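PDB 5DFY: histidine kinase from Synechocystis sp., which probably passes light signals into a two-component phosphorelay as a histidine kinase, its GAF domain here carrying a phycocyanobilin chromophore. Local coordinates for residues F76-E87 and F103-Q112. Sequence-based numbering, arbitrary orientation.
Sequences FNPDWSGEFIHE and FPLWQDTYLQ. With CYC (phycocyanobilin), chain B.
One wall of the phycocyanobilin pocket of this cyanobacteriochrome GAF domain forms where F84, on the outermost strand 82-89, meets F103 and W106 of the loop leading into helix 109-113. F84 CB sits over one face of the F103 ring, a CH-pi contact 4.0 Å from the centroid, while E87 CB meets that ring at its edge. CB of F84 points toward the loop, and with CG anti to the carbonyl carbon (chi1 -69°) the ring rim touches W106 and the bilin, F84 CZ lying 3.7 Å from W106 CE3 and F84 CE1 reaching CYC CAB. Y74 on the neighbouring strand meets the F84 ring edge-to-face.

No clear direct hydrogen bond joins strand and loop. Three waters bridge their backbones instead: one between G82 O and W106 N, one between G82 N and W106 O, and one between F84 N and P104 O, where the strand's outer edge has no further strand of this chain beside it. In the bilin-binding GAF fold this loop and the start of the helix supply part of the pocket, W106 and D108 among them. W106 lays one indole face over the terminal pyrrolinone ring that carries NB and OB, W106 CZ2 3.4 Å from CYC C1B, and its NE1 gives a weak bond to CYC OC. Replacing W106 by an alanine would probably uncover that ring, take away one of the groups at the F84 rim and deprive OC of this donor. D108 OD2 accepts from CYC ND at 3.0 Å, nearly straight at 174°, and from CYC NC. The other oxygen, OD1, takes L111 N at 2.9 Å on its anti side, so one carboxylate both N-caps the helix and holds the bilin. Farther along, L111 CD1 comes to the edge of the F76 ring (4.3 Å to CE1), and W80 O receives a CA-H...O contact from Q112.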
ATOM      1  N   PHE A  76     -13.584  -2.702   8.261  1.00 16.57           N
ATOM      2  CA  PHE A  76     -13.924  -1.613   9.171  1.00 17.12           C
ATOM      3  C   PHE A  76     -14.731  -0.499   8.511  1.00 20.33           C
ATOM      4  O   PHE A  76     -14.501  -0.101   7.363  1.00 19.63           O
ATOM      5  CB  PHE A  76     -12.663  -1.033   9.771  1.00 16.74           C
ATOM      6  CG  PHE A  76     -12.006  -1.915  10.800  1.00 17.19           C
ATOM      7  CD1 PHE A  76     -12.646  -2.223  11.995  1.00 18.49           C
ATOM      8  CD2 PHE A  76     -10.749  -2.448  10.580  1.00 17.06           C
ATOM      9  CE1 PHE A  76     -12.026  -3.029  12.944  1.00 18.98           C
ATOM     10  CE2 PHE A  76     -10.121  -3.238  11.518  1.00 18.08           C
ATOM     11  CZ  PHE A  76     -10.766  -3.546  12.706  1.00 18.48           C
ATOM     12  N   ASN A  77     -15.709  -0.012   9.265  1.00 18.96           N
ATOM     13  CA  ASN A  77     -16.463   1.175   8.899  1.00 21.72           C
ATOM     14  C   ASN A  77     -15.707   2.379   9.409  1.00 20.69           C
ATOM     15  O   ASN A  77     -14.779   2.241  10.200  1.00 20.81           O
ATOM     16  CB  ASN A  77     -17.853   1.132   9.506  1.00 20.16           C
ATOM     17  CG  ASN A  77     -18.717   0.055   8.912  1.00 21.86           C
ATOM     18  OD1 ASN A  77     -18.697  -0.179   7.705  1.00 23.29           O
ATOM     19  ND2 ASN A  77     -19.496  -0.613   9.764  1.00 24.80           N
ATOM     20  N   PRO A  78     -16.112   3.580   8.980  1.00 20.58           N
ATOM     21  CA  PRO A  78     -15.385   4.763   9.441  1.00 21.84           C
ATOM     22  C   PRO A  78     -15.340   4.901  10.970  1.00 22.60           C
ATOM     23  O   PRO A  78     -14.326   5.367  11.486  1.00 24.31           O
ATOM     24  CB  PRO A  78     -16.164   5.908   8.786  1.00 23.46           C
ATOM     25  CG  PRO A  78     -16.660   5.300   7.502  1.00 25.33           C
ATOM     26  CD  PRO A  78     -17.045   3.889   7.883  1.00 22.08           C
ATOM     27  N   ASP A  79     -16.388   4.483  11.674  1.00 22.29           N
ATOM     28  CA  ASP A  79     -16.417   4.606  13.129  1.00 28.25           C
ATOM     29  C   ASP A  79     -15.814   3.391  13.839  1.00 29.33           C
ATOM     30  O   ASP A  79     -15.974   3.234  15.042  1.00 29.08           O
ATOM     31  CB  ASP A  79     -17.854   4.846  13.629  1.00 25.48           C
ATOM     32  CG  ASP A  79     -18.778   3.662  13.408  1.00 34.50           C
ATOM     33  OD1 ASP A  79     -18.322   2.613  12.924  1.00 27.18           O
ATOM     34  OD2 ASP A  79     -19.983   3.779  13.743  1.00 33.21           O
ATOM     35  N   TRP A  80     -15.123   2.545  13.076  1.00 24.76           N
ATOM     36  CA  TRP A  80     -14.389   1.371  13.578  1.00 22.47           C
ATOM     37  C   TRP A  80     -15.276   0.246  14.116  1.00 23.43           C
ATOM     38  O   TRP A  80     -14.771  -0.746  14.645  1.00 24.78           O
ATOM     39  CB  TRP A  80     -13.362   1.784  14.630  1.00 24.37           C
ATOM     40  CG  TRP A  80     -12.309   2.635  14.034  1.00 25.36           C
ATOM     41  CD1 TRP A  80     -12.175   3.987  14.183  1.00 26.09           C
ATOM     42  CD2 TRP A  80     -11.257   2.223  13.149  1.00 22.37           C
ATOM     43  NE1 TRP A  80     -11.110   4.440  13.453  1.00 29.07           N
ATOM     44  CE2 TRP A  80     -10.527   3.378  12.805  1.00 25.48           C
ATOM     45  CE3 TRP A  80     -10.868   0.993  12.605  1.00 21.75           C
ATOM     46  CZ2 TRP A  80      -9.429   3.342  11.960  1.00 27.56           C
ATOM     47  CZ3 TRP A  80      -9.779   0.961  11.771  1.00 23.68           C
ATOM     48  CH2 TRP A  80      -9.068   2.123  11.450  1.00 26.38           C
ATOM     49  N   SER A  81     -16.581   0.357  13.900  1.00 22.63           N
ATOM     50  CA  SER A  81     -17.415  -0.825  13.799  1.00 24.51           C
ATOM     51  C   SER A  81     -16.982  -1.523  12.525  1.00 21.86           C
ATOM     52  O   SER A  81     -16.099  -1.024  11.803  1.00 21.13           O
ATOM     53  CB  SER A  81     -18.909  -0.475  13.753  1.00 26.10           C
ATOM     54  OG  SER A  81     -19.271   0.254  12.580  1.00 26.67           O
ATOM     55  N   GLY A  82     -17.583  -2.661  12.213  1.00 23.13           N
ATOM     56  CA  GLY A  82     -17.236  -3.336  10.984  1.00 23.79           C
ATOM     57  C   GLY A  82     -18.313  -4.260  10.478  1.00 25.65           C
ATOM     58  O   GLY A  82     -19.367  -4.416  11.094  1.00 26.79           O
ATOM     59  N   GLU A  83     -18.038  -4.856   9.333  1.00 20.63           N
ATOM     60  CA  GLU A  83     -18.999  -5.662   8.610  1.00 22.69           C
ATOM     61  C   GLU A  83     -18.292  -6.868   7.996  1.00 22.63           C
ATOM     62  O   GLU A  83     -17.239  -6.716   7.407  1.00 22.18           O
ATOM     63  CB  GLU A  83     -19.658  -4.800   7.526  1.00 25.76           C
ATOM     64  CG  GLU A  83     -20.737  -5.444   6.732  1.00 44.05           C
ATOM     65  CD  GLU A  83     -21.199  -4.539   5.604  1.00 53.86           C
ATOM     66  OE1 GLU A  83     -20.987  -3.306   5.721  1.00 51.80           O
ATOM     67  OE2 GLU A  83     -21.753  -5.050   4.602  1.00 48.33           O
ATOM     68  N   PHE A  84     -18.876  -8.057   8.098  1.00 22.65           N
ATOM     69  CA  PHE A  84     -18.385  -9.188   7.328  1.00 19.38           C
ATOM     70  C   PHE A  84     -18.775  -9.029   5.893  1.00 22.34           C
ATOM     71  O   PHE A  84     -19.923  -8.688   5.582  1.00 25.97           O
ATOM     72  CB  PHE A  84     -18.946 -10.508   7.895  1.00 19.41           C
ATOM     73  CG  PHE A  84     -18.389 -10.845   9.230  1.00 20.36           C
ATOM     74  CD1 PHE A  84     -17.044 -11.135   9.361  1.00 21.71           C
ATOM     75  CD2 PHE A  84     -19.182 -10.835  10.359  1.00 28.05           C
ATOM     76  CE1 PHE A  84     -16.498 -11.428  10.572  1.00 23.83           C
ATOM     77  CE2 PHE A  84     -18.628 -11.120  11.599  1.00 28.88           C
ATOM     78  CZ  PHE A  84     -17.292 -11.431  11.702  1.00 24.13           C
ATOM     79  N   ILE A  85     -17.831  -9.256   5.000  1.00 19.77           N
ATOM     80  CA  ILE A  85     -18.136  -9.162   3.605  1.00 23.23           C
ATOM     81  C   ILE A  85     -17.774 -10.407   2.832  1.00 20.49           C
ATOM     82  O   ILE A  85     -18.132 -10.506   1.671  1.00 23.45           O
ATOM     83  CB  ILE A  85     -17.461  -7.918   2.990  1.00 29.63           C
ATOM     84  CG1 ILE A  85     -15.949  -7.983   3.129  1.00 25.81           C
ATOM     85  CG2 ILE A  85     -17.991  -6.640   3.685  1.00 29.30           C
ATOM     86  CD1 ILE A  85     -15.259  -6.903   2.304  1.00 30.10           C
ATOM     87  N   HIS A  86     -17.114 -11.382   3.469  1.00 20.17           N
ATOM     88  CA  HIS A  86     -16.936 -12.676   2.824  1.00 17.20           C
ATOM     89  C   HIS A  86     -16.658 -13.780   3.824  1.00 18.57           C
ATOM     90  O   HIS A  86     -16.040 -13.563   4.858  1.00 18.42           O
ATOM     91  CB  HIS A  86     -15.811 -12.646   1.790  1.00 20.24           C
ATOM     92  CG  HIS A  86     -15.883 -13.773   0.816  1.00 24.20           C
ATOM     93  ND1 HIS A  86     -16.562 -13.686  -0.380  1.00 27.14           N
ATOM     94  CD2 HIS A  86     -15.417 -15.045   0.886  1.00 23.32           C
ATOM     95  CE1 HIS A  86     -16.484 -14.840  -1.015  1.00 27.95           C
ATOM     96  NE2 HIS A  86     -15.795 -15.682  -0.266  1.00 27.59           N
ATOM     97  N   GLU A  87     -17.131 -14.975   3.474  1.00 18.90           N
ATOM     98  CA  GLU A  87     -16.955 -16.189   4.264  1.00 19.49           C
ATOM     99  C   GLU A  87     -16.551 -17.344   3.359  1.00 17.23           C
ATOM    100  O   GLU A  87     -17.138 -17.544   2.293  1.00 19.48           O
ATOM    101  CB  GLU A  87     -18.255 -16.535   5.001  1.00 19.00           C
ATOM    102  CG  GLU A  87     -18.244 -17.882   5.708  1.00 17.82           C
ATOM    103  CD  GLU A  87     -19.595 -18.195   6.328  1.00 19.85           C
ATOM    104  OE1 GLU A  87     -20.629 -17.891   5.680  1.00 19.88           O
ATOM    105  OE2 GLU A  87     -19.615 -18.713   7.461  1.00 18.76           O
ATOM    106  N   PHE A 103     -24.828 -10.992   6.469  1.00 28.92           N
ATOM    107  CA  PHE A 103     -24.066 -11.550   7.569  1.00 26.79           C
ATOM    108  C   PHE A 103     -24.585 -11.059   8.888  1.00 26.85           C
ATOM    109  O   PHE A 103     -25.168  -9.974   8.959  1.00 31.77           O
ATOM    110  CB  PHE A 103     -22.585 -11.163   7.451  1.00 25.72           C
ATOM    111  CG  PHE A 103     -21.869 -11.837   6.333  1.00 21.78           C
ATOM    112  CD1 PHE A 103     -21.863 -11.299   5.061  1.00 24.74           C
ATOM    113  CD2 PHE A 103     -21.202 -13.030   6.556  1.00 26.42           C
ATOM    114  CE1 PHE A 103     -21.197 -11.918   4.036  1.00 28.78           C
ATOM    115  CE2 PHE A 103     -20.531 -13.668   5.525  1.00 23.37           C
ATOM    116  CZ  PHE A 103     -20.527 -13.121   4.269  1.00 27.55           C
ATOM    117  N   PRO A 104     -24.341 -11.815   9.955  1.00 25.84           N
ATOM    118  CA  PRO A 104     -24.661 -11.296  11.277  1.00 30.08           C
ATOM    119  C   PRO A 104     -23.732 -10.167  11.677  1.00 30.23           C
ATOM    120  O   PRO A 104     -22.687  -9.982  11.045  1.00 29.52           O
ATOM    121  CB  PRO A 104     -24.448 -12.497  12.190  1.00 28.28           C
ATOM    122  CG  PRO A 104     -23.398 -13.306  11.477  1.00 29.04           C
ATOM    123  CD  PRO A 104     -23.713 -13.147  10.024  1.00 29.02           C
ATOM    124  N   LEU A 105     -24.120  -9.432  12.710  1.00 31.46           N
ATOM    125  CA  LEU A 105     -23.289  -8.372  13.268  1.00 30.15           C
ATOM    126  C   LEU A 105     -22.462  -8.891  14.431  1.00 30.00           C
ATOM    127  O   LEU A 105     -22.938  -9.653  15.266  1.00 27.77           O
ATOM    128  CB  LEU A 105     -24.145  -7.204  13.747  1.00 36.04           C
ATOM    129  CG  LEU A 105     -24.988  -6.556  12.667  1.00 39.03           C
ATOM    130  CD1 LEU A 105     -25.908  -5.543  13.315  1.00 48.86           C
ATOM    131  CD2 LEU A 105     -24.113  -5.907  11.599  1.00 40.90           C
ATOM    132  N   TRP A 106     -21.208  -8.473  14.470  1.00 29.22           N
ATOM    133  CA  TRP A 106     -20.351  -8.727  15.614  1.00 28.49           C
ATOM    134  C   TRP A 106     -19.949  -7.352  16.127  1.00 31.15           C
ATOM    135  O   TRP A 106     -19.066  -6.692  15.569  1.00 31.76           O
ATOM    136  CB  TRP A 106     -19.157  -9.588  15.207  1.00 25.43           C
ATOM    137  CG  TRP A 106     -18.186  -9.935  16.287  1.00 27.66           C
ATOM    138  CD1 TRP A 106     -17.984  -9.288  17.476  1.00 30.33           C
ATOM    139  CD2 TRP A 106     -17.252 -11.018  16.259  1.00 22.49           C
ATOM    140  NE1 TRP A 106     -16.975  -9.905  18.183  1.00 26.92           N
ATOM    141  CE2 TRP A 106     -16.510 -10.965  17.454  1.00 23.59           C
ATOM    142  CE3 TRP A 106     -16.964 -12.023  15.327  1.00 24.09           C
ATOM    143  CZ2 TRP A 106     -15.511 -11.878  17.744  1.00 23.24           C
ATOM    144  CZ3 TRP A 106     -15.972 -12.934  15.622  1.00 23.28           C
ATOM    145  CH2 TRP A 106     -15.254 -12.856  16.815  1.00 23.73           C
ATOM    146  N   GLN A 107     -20.555  -6.924  17.087  1.00 28.93           N
ATOM    147  CA  GLN A 107     -20.415  -5.560  17.565  1.00 37.90           C
ATOM    148  C   GLN A 107     -19.380  -5.532  18.654  1.00 36.14           C
ATOM    149  O   GLN A 107     -19.701  -5.492  19.845  1.00 37.33           O
ATOM    150  CB  GLN A 107     -21.746  -5.030  18.069  1.00 39.07           C
ATOM    151  CG  GLN A 107     -22.759  -4.864  16.968  1.00 43.90           C
ATOM    152  CD  GLN A 107     -24.094  -4.409  17.490  1.00 69.16           C
ATOM    153  OE1 GLN A 107     -24.430  -4.639  18.654  1.00 64.11           O
ATOM    154  NE2 GLN A 107     -24.869  -3.747  16.630  1.00 82.91           N
ATOM    155  N   ASP A 108     -18.249  -5.448  18.246  1.00 31.35           N
ATOM    156  CA  ASP A 108     -17.164  -5.515  19.187  1.00 26.98           C
ATOM    157  C   ASP A 108     -16.784  -4.124  19.681  1.00 28.86           C
ATOM    158  O   ASP A 108     -16.095  -3.350  19.004  1.00 28.51           O
ATOM    159  CB  ASP A 108     -15.958  -6.204  18.576  1.00 27.35           C
ATOM    160  CG  ASP A 108     -14.999  -6.635  19.621  1.00 24.50           C
ATOM    161  OD1 ASP A 108     -14.308  -5.749  20.173  1.00 28.40           O
ATOM    162  OD2 ASP A 108     -14.951  -7.836  19.906  1.00 26.58           O
ATOM    163  N   THR A 109     -17.241  -3.819  20.885  1.00 29.94           N
ATOM    164  CA  THR A 109     -17.021  -2.505  21.462  1.00 32.26           C
ATOM    165  C   THR A 109     -15.532  -2.218  21.658  1.00 27.76           C
ATOM    166  O   THR A 109     -15.106  -1.077  21.557  1.00 26.86           O
ATOM    167  CB  THR A 109     -17.769  -2.383  22.804  1.00 35.57           C
ATOM    168  OG1 THR A 109     -17.418  -3.482  23.646  1.00 42.91           O
ATOM    169  CG2 THR A 109     -19.250  -2.436  22.571  1.00 39.77           C
ATOM    170  N   TYR A 110     -14.734  -3.247  21.917  1.00 25.50           N
ATOM    171  CA  TYR A 110     -13.309  -3.057  22.173  1.00 25.37           C
ATOM    172  C   TYR A 110     -12.556  -2.611  20.922  1.00 24.83           C
ATOM    173  O   TYR A 110     -11.748  -1.681  20.972  1.00 25.82           O
ATOM    174  CB  TYR A 110     -12.695  -4.334  22.725  1.00 26.09           C
ATOM    175  CG  TYR A 110     -11.226  -4.240  23.064  1.00 28.88           C
ATOM    176  CD1 TYR A 110     -10.249  -4.475  22.109  1.00 27.81           C
ATOM    177  CD2 TYR A 110     -10.814  -3.918  24.347  1.00 32.96           C
ATOM    178  CE1 TYR A 110      -8.902  -4.389  22.424  1.00 28.25           C
ATOM    179  CE2 TYR A 110      -9.482  -3.831  24.663  1.00 29.50           C
ATOM    180  CZ  TYR A 110      -8.530  -4.069  23.706  1.00 31.89           C
ATOM    181  OH  TYR A 110      -7.199  -3.987  24.032  1.00 33.27           O
ATOM    182  N   LEU A 111     -12.794  -3.274  19.789  1.00 22.37           N
ATOM    183  CA  LEU A 111     -12.145  -2.830  18.552  1.00 27.92           C
ATOM    184  C   LEU A 111     -12.564  -1.429  18.199  1.00 25.18           C
ATOM    185  O   LEU A 111     -11.766  -0.613  17.737  1.00 26.97           O
ATOM    186  CB  LEU A 111     -12.481  -3.754  17.375  1.00 25.36           C
ATOM    187  CG  LEU A 111     -11.823  -5.120  17.325  1.00 27.08           C
ATOM    188  CD1 LEU A 111     -12.359  -5.856  16.115  1.00 23.96           C
ATOM    189  CD2 LEU A 111     -10.316  -5.014  17.256  1.00 27.90           C
ATOM    190  N   GLN A 112     -13.841  -1.146  18.388  1.00 24.62           N
ATOM    191  CA  GLN A 112     -14.346   0.175  18.067  1.00 25.92           C
ATOM    192  C   GLN A 112     -13.715   1.244  18.935  1.00 27.54           C
ATOM    193  O   GLN A 112     -13.224   2.240  18.430  1.00 26.07           O
ATOM    194  CB  GLN A 112     -15.857   0.198  18.219  1.00 27.08           C
ATOM    195  CG  GLN A 112     -16.465   1.510  17.863  1.00 33.50           C
ATOM    196  CD  GLN A 112     -17.928   1.368  17.498  1.00 36.00           C
ATOM    197  OE1 GLN A 112     -18.423   2.039  16.596  1.00 43.73           O
ATOM    198  NE2 GLN A 112     -18.622   0.475  18.190  1.00 44.01           N
TER
HETATM  199  CHA CYC B 701     -11.108  -8.179  21.922  1.00 26.32           C
HETATM  200  NA  CYC B 701     -12.476  -8.664  19.839  1.00 24.29           N
HETATM  201  C1A CYC B 701     -11.248  -8.525  20.634  1.00 24.47           C
HETATM  202  C2A CYC B 701     -10.109  -8.875  19.720  1.00 24.14           C
HETATM  203  C3A CYC B 701     -10.637  -9.215  18.419  1.00 23.11           C
HETATM  204  C4A CYC B 701     -12.102  -9.095  18.499  1.00 22.26           C
HETATM  205  CMA CYC B 701      -9.800  -9.604  17.228  1.00 28.08           C
HETATM  206  CAA CYC B 701      -8.647  -8.789  20.120  1.00 26.23           C
HETATM  207  CBA CYC B 701      -8.355  -7.283  19.943  1.00 28.30           C
HETATM  208  CGA CYC B 701      -6.964  -6.802  20.356  1.00 29.74           C
HETATM  209  O1A CYC B 701      -6.244  -7.549  21.056  1.00 30.23           O
HETATM  210  O2A CYC B 701      -6.532  -5.644  20.024  1.00 26.48           O
HETATM  211  CHB CYC B 701     -13.145  -9.261  17.450  1.00 22.65           C
HETATM  212  NB  CYC B 701     -12.185 -11.271  16.294  1.00 21.42           N
HETATM  213  C1B CYC B 701     -13.030 -10.048  16.393  1.00 21.20           C
HETATM  214  C2B CYC B 701     -13.747  -9.878  15.124  1.00 19.78           C
HETATM  215  C3B CYC B 701     -13.394 -10.926  14.265  1.00 19.14           C
HETATM  216  C4B CYC B 701     -12.447 -11.834  14.949  1.00 19.96           C
HETATM  217  CMB CYC B 701     -14.700  -8.733  14.853  1.00 23.46           C
HETATM  218  CAB CYC B 701     -13.899 -11.143  12.843  1.00 20.98           C
HETATM  219  CBB CYC B 701     -12.763 -10.949  11.850  1.00 21.36           C
HETATM  220  OB  CYC B 701     -11.922 -12.845  14.547  1.00 20.15           O
HETATM  221  NC  CYC B 701     -16.600  -8.182  21.942  1.00 25.04           N
HETATM  222  C1C CYC B 701     -17.757  -8.529  21.676  1.00 32.53           C
HETATM  223  C2C CYC B 701     -18.820  -7.942  22.893  1.00 32.81           C
HETATM  224  C3C CYC B 701     -18.179  -6.945  23.443  1.00 34.32           C
HETATM  225  C4C CYC B 701     -16.626  -7.354  23.254  1.00 30.66           C
HETATM  226  CMC CYC B 701     -20.233  -7.626  22.281  1.00 34.72           C
HETATM  227  CAC CYC B 701     -18.488  -6.610  25.006  1.00 33.04           C
HETATM  228  CBC CYC B 701     -19.847  -5.954  25.097  1.00 37.10           C
HETATM  229  OC  CYC B 701     -18.123  -9.180  20.718  1.00 28.74           O
HETATM  230  CHD CYC B 701     -15.605  -6.934  24.016  1.00 27.80           C
HETATM  231  ND  CYC B 701     -13.604  -7.635  22.550  1.00 24.97           N
HETATM  232  C1D CYC B 701     -14.172  -7.252  23.735  1.00 24.77           C
HETATM  233  C2D CYC B 701     -13.210  -7.193  24.701  1.00 24.55           C
HETATM  234  C3D CYC B 701     -12.029  -7.527  24.123  1.00 26.96           C
HETATM  235  C4D CYC B 701     -12.279  -7.799  22.782  1.00 23.52           C
HETATM  236  CMD CYC B 701     -13.485  -6.791  26.144  1.00 31.51           C
HETATM  237  CAD CYC B 701     -10.686  -7.591  24.807  1.00 29.40           C
HETATM  238  CBD CYC B 701     -10.335  -9.020  25.167  1.00 28.02           C
HETATM  239  CGD CYC B 701     -11.296  -9.534  26.224  1.00 35.00           C
HETATM  240  O1D CYC B 701     -12.159 -10.410  25.948  1.00 29.69           O
HETATM  241  O2D CYC B 701     -11.250  -9.087  27.404  1.00 34.00           O
HETATM  242  O   HOH W   1     -20.344  -6.997  12.077  1.00 28.41           O
HETATM  243  O   HOH W   2     -19.385  -3.895  14.316  1.00 32.44           O
HETATM  244  O   HOH W   3     -21.444  -8.060   9.567  1.00 27.46           O